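Uroporphyrin-III C-methyltransferase (Thermus thermophilus, PDB 1VE2) probably transfers methyl groups from S-adenosyl-L-methionine to uroporphyrinogen III, the branch step toward sirohaem and cobalamin. Local coordinates at residues V5-G9 against A22-L26; G86-V91 against V111-S117. One frame throughout, in Å; residues are numbered along the deposited sequence.

Interaction 1: V5-G9 against A22-L26; sequences VYLVG and ALRVL
V25 projects from helix A22-L26 against Y6 and V8 of the strand and sets one methyl between Y6 and V8 and the other over the Y6 ring. With CG1 trans to the backbone N (chi1 172°), this branch sits between the two strand residues, 3.7 Å from V8 CG2 and also against the CB of Y6. The other methyl, V25 CG2, rides over one face of the Y6 ring, displaced toward its rim; at 4.0 Å from the ring centroid and 20° off the normal, it meets the criteria for a CH-pi contact. One turn earlier in the helix, A22 CB lies 3.9 Å from V8 CG1, so V8 touches the helix with both branches. This apolar part is closely packed and buried. The contact is looser at the phenol end: exposed R24, its chain bent at chi3, brings NH2 only to within 4.1 Å of Y6 OH, with the ring and guanidinium planes 73° apart, and the hydroxyl bonds instead to K4. Replacing Y6 with an alanine would probably leave V25 CG2 without its aromatic surface and K4 without its hydroxyl partner. The segment axes run 9.1 Å apart and the helix heads largely back against the strand, the strand-then-helix arrangement that begins the parallel sheet in the N-terminal alpha/beta domain of the tetrapyrrole methylase family.

Interaction 2: G86-V91 against V111-S117; sequences GGDPMV and VVPGVTS
The Gly-Gly-Asp-Pro motif characteristic of uroporphyrinogen methyltransferases, G86-P89, forms the start of a loop that lies along V111-S117, with D88 against G114 and P89 against V111. In relatives this region borders the S-adenosyl-methionine pocket, and a similar place is likely here. D88 is the polar centre. Its CG stands trans to the backbone N (chi1 -178°), which lets OD2 reach across to G114 while OD1 turns back to the amide of M90. OD2 accepts G114 N at 3.2 Å; the bond is nearly straight (163°), yet the donor approaches from above the carboxylate plane, 44° out of it. A water adds a second grip, donating to D88 OD2 at 2.7 Å and to G114 O, and so bridges two acceptors that cannot bond each other. OD1 receives M90 N at 2.9 Å on its anti side, closing an Asx turn, and also bonds S123 of the second subunit. A second water links the backbone N of D88 to that of S117.

Apolar contacts flank this network. V111 CG1 presses on P89 CG at 3.5 Å and on M90 CG at 3.7 Å, while T116 CG2 meets D88 CB at 3.8 Å. G87 CA approaches V115 O at 3.5 Å as a CA-H...O contact, and S117 OG stands so near that a beta carbon at G87 would clash with it; G87 also has a positive phi.

Strand 80-85 leads into the first segment and helix 95-105 follows it, whereas V111 and V112 end strand 109-112 beside strand 4-9. V112 faces helix 20-28, T116 OG1 bonds G120 in the next helix, and V91 packs on V119 of the second subunit.

In the fold
Strands 4-9 and 109-112 are neighbours in the parallel sheet, and through them the two contacts meet: L7 O and G9 N pair with V112 N and V112 O at 2.8 and 3.0 Å, probable hydrogen bonds, and G9 CA packs on P89 CD. Interaction 1 joins strand to helix on one side of the sheet, its centre about 16 Å from that of the chain, through apolar groups with an exposed arginine at its solvent side. Interaction 2 has its centre about 7 Å from that of the chain, where two loops meet at the carboxyl ends of strands. It is also largely buried, but holds itself with a carboxylate, backbone amides, waters and close-fitting glycines, and reaches the second subunit more extensively.

Interaction 1: V5-G9 against A22-L26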
ATOM      1  N   VAL A   5     -16.174  11.984 -11.339  1.00 21.49           N
ATOM      2  CA  VAL A   5     -16.020  10.584 -10.999  1.00 19.99           C
ATOM      3  C   VAL A   5     -14.887  10.410 -10.001  1.00 19.60           C
ATOM      4  O   VAL A   5     -13.814  10.998 -10.151  1.00 17.94           O
ATOM      5  CB  VAL A   5     -15.706   9.738 -12.258  1.00 21.14           C
ATOM      6  CG1 VAL A   5     -15.465   8.287 -11.862  1.00 19.85           C
ATOM      7  CG2 VAL A   5     -16.862   9.842 -13.261  1.00 18.27           C
ATOM      8  N   TYR A   6     -15.140   9.613  -8.971  1.00 18.13           N
ATOM      9  CA  TYR A   6     -14.119   9.327  -7.973  1.00 17.16           C
ATOM     10  C   TYR A   6     -13.784   7.850  -8.096  1.00 18.67           C
ATOM     11  O   TYR A   6     -14.693   7.018  -8.122  1.00 17.83           O
ATOM     12  CB  TYR A   6     -14.648   9.576  -6.558  1.00 19.02           C
ATOM     13  CG  TYR A   6     -14.803  11.031  -6.185  1.00 19.73           C
ATOM     14  CD1 TYR A   6     -13.740  11.747  -5.643  1.00 22.28           C
ATOM     15  CD2 TYR A   6     -16.021  11.687  -6.363  1.00 20.89           C
ATOM     16  CE1 TYR A   6     -13.882  13.085  -5.278  1.00 21.03           C
ATOM     17  CE2 TYR A   6     -16.174  13.029  -6.006  1.00 22.19           C
ATOM     18  CZ  TYR A   6     -15.101  13.717  -5.462  1.00 22.82           C
ATOM     19  OH  TYR A   6     -15.245  15.038  -5.098  1.00 24.71           O
ATOM     20  N   LEU A   7     -12.501   7.521  -8.215  1.00 17.35           N
ATOM     21  CA  LEU A   7     -12.103   6.105  -8.258  1.00 18.03           C
ATOM     22  C   LEU A   7     -11.683   5.894  -6.809  1.00 15.06           C
ATOM     23  O   LEU A   7     -10.656   6.418  -6.366  1.00 16.18           O
ATOM     24  CB  LEU A   7     -10.935   5.880  -9.228  1.00 16.66           C
ATOM     25  CG  LEU A   7     -11.192   6.315 -10.684  1.00 17.69           C
ATOM     26  CD1 LEU A   7     -10.030   5.824 -11.548  1.00 18.94           C
ATOM     27  CD2 LEU A   7     -12.514   5.735 -11.211  1.00 17.27           C
ATOM     28  N   VAL A   8     -12.496   5.135  -6.081  1.00 15.46           N
ATOM     29  CA  VAL A   8     -12.305   4.917  -4.647  1.00 17.18           C
ATOM     30  C   VAL A   8     -11.841   3.550  -4.184  1.00 16.87           C
ATOM     31  O   VAL A   8     -12.382   2.528  -4.598  1.00 18.22           O
ATOM     32  CB  VAL A   8     -13.631   5.231  -3.896  1.00 17.59           C
ATOM     33  CG1 VAL A   8     -13.430   5.147  -2.366  1.00 16.87           C
ATOM     34  CG2 VAL A   8     -14.143   6.598  -4.322  1.00 18.27           C
ATOM     35  N   GLY A   9     -10.843   3.553  -3.304  1.00 18.21           N
ATOM     36  CA  GLY A   9     -10.336   2.318  -2.741  1.00 17.65           C
ATOM     37  C   GLY A   9     -11.133   1.973  -1.491  1.00 18.96           C
ATOM     38  O   GLY A   9     -11.325   2.821  -0.617  1.00 17.07           O
ATOM     39  N   ALA A  22     -12.333   8.666   1.596  1.00 16.45           N
ATOM     40  CA  ALA A  22     -13.171   7.619   1.023  1.00 15.89           C
ATOM     41  C   ALA A  22     -14.557   7.663   1.679  1.00 18.89           C
ATOM     42  O   ALA A  22     -15.580   7.536   1.003  1.00 18.82           O
ATOM     43  CB  ALA A  22     -12.512   6.259   1.228  1.00 15.39           C
ATOM     44  N   LEU A  23     -14.585   7.853   2.993  1.00 18.09           N
ATOM     45  CA  LEU A  23     -15.849   7.932   3.721  1.00 21.35           C
ATOM     46  C   LEU A  23     -16.696   9.083   3.190  1.00 20.73           C
ATOM     47  O   LEU A  23     -17.880   8.917   2.928  1.00 22.89           O
ATOM     48  CB  LEU A  23     -15.595   8.152   5.215  1.00 23.11           C
ATOM     49  CG  LEU A  23     -14.953   7.022   6.016  1.00 27.25           C
ATOM     50  CD1 LEU A  23     -14.620   7.525   7.419  1.00 29.11           C
ATOM     51  CD2 LEU A  23     -15.912   5.844   6.088  1.00 29.51           C
ATOM     52  N   ARG A  24     -16.087  10.253   3.032  1.00 22.97           N
ATOM     53  CA  ARG A  24     -16.837  11.402   2.545  1.00 24.23           C
ATOM     54  C   ARG A  24     -17.410  11.137   1.168  1.00 24.17           C
ATOM     55  O   ARG A  24     -18.582  11.419   0.915  1.00 23.15           O
ATOM     56  CB  ARG A  24     -15.965  12.664   2.492  1.00 27.28           C
ATOM     57  CG  ARG A  24     -16.725  13.881   1.941  1.00 33.34           C
ATOM     58  CD  ARG A  24     -15.870  15.147   1.899  1.00 38.09           C
ATOM     59  NE  ARG A  24     -14.800  15.087   0.900  1.00 41.95           N
ATOM     60  CZ  ARG A  24     -14.997  15.107  -0.419  1.00 42.96           C
ATOM     61  NH1 ARG A  24     -16.226  15.184  -0.911  1.00 43.01           N
ATOM     62  NH2 ARG A  24     -13.962  15.058  -1.246  1.00 42.73           N
ATOM     63  N   VAL A  25     -16.587  10.599   0.272  1.00 21.48           N
ATOM     64  CA  VAL A  25     -17.042  10.309  -1.077  1.00 20.67           C
ATOM     65  C   VAL A  25     -18.227   9.350  -1.090  1.00 20.42           C
ATOM     66  O   VAL A  25     -19.171   9.557  -1.844  1.00 21.49           O
ATOM     67  CB  VAL A  25     -15.909   9.716  -1.945  1.00 18.72           C
ATOM     68  CG1 VAL A  25     -16.474   9.237  -3.292  1.00 17.00           C
ATOM     69  CG2 VAL A  25     -14.829  10.765  -2.156  1.00 20.05           C
ATOM     70  N   LEU A  26     -18.182   8.307  -0.264  1.00 21.89           N
ATOM     71  CA  LEU A  26     -19.276   7.340  -0.222  1.00 23.71           C
ATOM     72  C   LEU A  26     -20.565   7.948   0.320  1.00 25.00           C
ATOM     73  O   LEU A  26     -21.648   7.395   0.127  1.00 24.73           O
ATOM     74  CB  LEU A  26     -18.888   6.116   0.611  1.00 25.23           C
ATOM     75  CG  LEU A  26     -17.774   5.262  -0.008  1.00 27.27           C
ATOM     76  CD1 LEU A  26     -17.518   4.025   0.842  1.00 26.74           C
ATOM     77  CD2 LEU A  26     -18.184   4.863  -1.421  1.00 26.59           C
TER

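Interaction 2: G86-V91 against V111-S117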
ATOM      1  N   GLY A  86     -11.975  -2.921  -4.380  1.00 20.70           N
ATOM      2  CA  GLY A  86     -11.247  -3.500  -3.268  1.00 18.85           C
ATOM      3  C   GLY A  86      -9.808  -3.002  -3.266  1.00 18.22           C
ATOM      4  O   GLY A  86      -9.231  -2.739  -4.329  1.00 18.15           O
ATOM      5  N   GLY A  87      -9.241  -2.860  -2.070  1.00 18.18           N
ATOM      6  CA  GLY A  87      -7.869  -2.395  -1.918  1.00 16.73           C
ATOM      7  C   GLY A  87      -7.703  -0.958  -2.375  1.00 15.98           C
ATOM      8  O   GLY A  87      -8.488  -0.092  -2.007  1.00 15.69           O
ATOM      9  N   ASP A  88      -6.662  -0.707  -3.162  1.00 16.22           N
ATOM     10  CA  ASP A  88      -6.398   0.622  -3.710  1.00 15.83           C
ATOM     11  C   ASP A  88      -6.926   0.572  -5.151  1.00 16.82           C
ATOM     12  O   ASP A  88      -6.733  -0.419  -5.856  1.00 18.42           O
ATOM     13  CB  ASP A  88      -4.904   0.909  -3.688  1.00 14.59           C
ATOM     14  CG  ASP A  88      -4.576   2.280  -4.208  1.00 16.41           C
ATOM     15  OD1 ASP A  88      -4.529   2.453  -5.444  1.00 16.67           O
ATOM     16  OD2 ASP A  88      -4.374   3.186  -3.377  1.00 15.59           O
ATOM     17  N   PRO A  89      -7.585   1.642  -5.610  1.00 16.85           N
ATOM     18  CA  PRO A  89      -8.137   1.659  -6.964  1.00 18.75           C
ATOM     19  C   PRO A  89      -7.168   1.591  -8.137  1.00 19.52           C
ATOM     20  O   PRO A  89      -7.581   1.298  -9.258  1.00 22.61           O
ATOM     21  CB  PRO A  89      -8.960   2.946  -6.977  1.00 17.76           C
ATOM     22  CG  PRO A  89      -8.134   3.859  -6.145  1.00 17.49           C
ATOM     23  CD  PRO A  89      -7.692   2.975  -4.983  1.00 18.09           C
ATOM     24  N   MET A  90      -5.893   1.860  -7.887  1.00 18.42           N
ATOM     25  CA  MET A  90      -4.901   1.841  -8.956  1.00 20.25           C
ATOM     26  C   MET A  90      -4.022   0.590  -8.985  1.00 19.13           C
ATOM     27  O   MET A  90      -3.267   0.389  -9.931  1.00 22.16           O
ATOM     28  CB  MET A  90      -4.019   3.086  -8.847  1.00 20.50           C
ATOM     29  CG  MET A  90      -4.832   4.394  -8.821  1.00 22.91           C
ATOM     30  SD  MET A  90      -5.765   4.680 -10.365  1.00 28.73           S
ATOM     31  CE  MET A  90      -4.454   5.108 -11.357  1.00 18.91           C
ATOM     32  N   VAL A  91      -4.121  -0.257  -7.968  1.00 18.26           N
ATOM     33  CA  VAL A  91      -3.296  -1.463  -7.935  1.00 17.91           C
ATOM     34  C   VAL A  91      -4.019  -2.616  -8.628  1.00 20.33           C
ATOM     35  O   VAL A  91      -4.939  -3.214  -8.069  1.00 18.76           O
ATOM     36  CB  VAL A  91      -2.948  -1.833  -6.491  1.00 18.19           C
ATOM     37  CG1 VAL A  91      -2.022  -3.042  -6.463  1.00 20.52           C
ATOM     38  CG2 VAL A  91      -2.278  -0.654  -5.832  1.00 18.53           C
ATOM     39  N   VAL A 111      -8.784  10.365  -7.652  1.00 15.07           N
ATOM     40  CA  VAL A 111      -8.531   9.006  -7.188  1.00 14.97           C
ATOM     41  C   VAL A 111      -8.316   9.073  -5.680  1.00 16.14           C
ATOM     42  O   VAL A 111      -7.543   9.901  -5.186  1.00 17.81           O
ATOM     43  CB  VAL A 111      -7.294   8.400  -7.891  1.00 15.16           C
ATOM     44  CG1 VAL A 111      -7.031   6.985  -7.377  1.00 13.98           C
ATOM     45  CG2 VAL A 111      -7.532   8.390  -9.408  1.00 18.37           C
ATOM     46  N   VAL A 112      -9.026   8.211  -4.963  1.00 13.54           N
ATOM     47  CA  VAL A 112      -8.976   8.150  -3.509  1.00 14.38           C
ATOM     48  C   VAL A 112      -8.301   6.851  -3.094  1.00 13.93           C
ATOM     49  O   VAL A 112      -8.891   5.774  -3.206  1.00 13.76           O
ATOM     50  CB  VAL A 112     -10.396   8.200  -2.935  1.00 14.72           C
ATOM     51  CG1 VAL A 112     -10.361   8.156  -1.409  1.00 14.45           C
ATOM     52  CG2 VAL A 112     -11.094   9.457  -3.425  1.00 16.85           C
ATOM     53  N   PRO A 113      -7.044   6.938  -2.628  1.00 15.65           N
ATOM     54  CA  PRO A 113      -6.227   5.801  -2.184  1.00 16.20           C
ATOM     55  C   PRO A 113      -6.891   4.946  -1.117  1.00 16.45           C
ATOM     56  O   PRO A 113      -7.687   5.444  -0.322  1.00 15.65           O
ATOM     57  CB  PRO A 113      -4.967   6.472  -1.634  1.00 18.00           C
ATOM     58  CG  PRO A 113      -4.851   7.710  -2.440  1.00 20.66           C
ATOM     59  CD  PRO A 113      -6.283   8.198  -2.524  1.00 17.26           C
ATOM     60  N   GLY A 114      -6.542   3.663  -1.099  1.00 13.69           N
ATOM     61  CA  GLY A 114      -7.067   2.757  -0.099  1.00 14.44           C
ATOM     62  C   GLY A 114      -5.953   1.850   0.396  1.00 13.52           C
ATOM     63  O   GLY A 114      -4.934   1.702  -0.270  1.00 14.50           O
ATOM     64  N   VAL A 115      -6.114   1.277   1.584  1.00 14.32           N
ATOM     65  CA  VAL A 115      -5.117   0.349   2.119  1.00 16.47           C
ATOM     66  C   VAL A 115      -5.181  -0.869   1.187  1.00 18.78           C
ATOM     67  O   VAL A 115      -6.243  -1.464   1.012  1.00 20.03           O
ATOM     68  CB  VAL A 115      -5.485  -0.055   3.575  1.00 18.76           C
ATOM     69  CG1 VAL A 115      -4.607  -1.185   4.046  1.00 21.44           C
ATOM     70  CG2 VAL A 115      -5.308   1.163   4.506  1.00 18.33           C
ATOM     71  N   THR A 116      -4.050  -1.233   0.587  1.00 18.69           N
ATOM     72  CA  THR A 116      -4.014  -2.336  -0.377  1.00 18.39           C
ATOM     73  C   THR A 116      -4.360  -3.725   0.125  1.00 19.75           C
ATOM     74  O   THR A 116      -4.174  -4.052   1.301  1.00 20.76           O
ATOM     75  CB  THR A 116      -2.648  -2.421  -1.079  1.00 16.91           C
ATOM     76  OG1 THR A 116      -1.630  -2.711  -0.108  1.00 16.69           O
ATOM     77  CG2 THR A 116      -2.339  -1.110  -1.779  1.00 15.39           C
ATOM     78  N   SER A 117      -4.859  -4.527  -0.813  1.00 21.13           N
ATOM     79  CA  SER A 117      -5.279  -5.909  -0.589  1.00 25.54           C
ATOM     80  C   SER A 117      -4.123  -6.798  -0.187  1.00 27.38           C
ATOM     81  O   SER A 117      -4.327  -7.824   0.458  1.00 29.39           O
ATOM     82  CB  SER A 117      -5.909  -6.484  -1.866  1.00 25.78           C
ATOM     83  OG  SER A 117      -7.057  -5.752  -2.269  1.00 29.04           O
TER
HETATM   84  O   HOH W   1      -2.826   2.908  -1.216  1.00 18.46           O
HETATM   85  O   HOH W   2      -4.873  -3.230  -3.681  1.00 25.02           O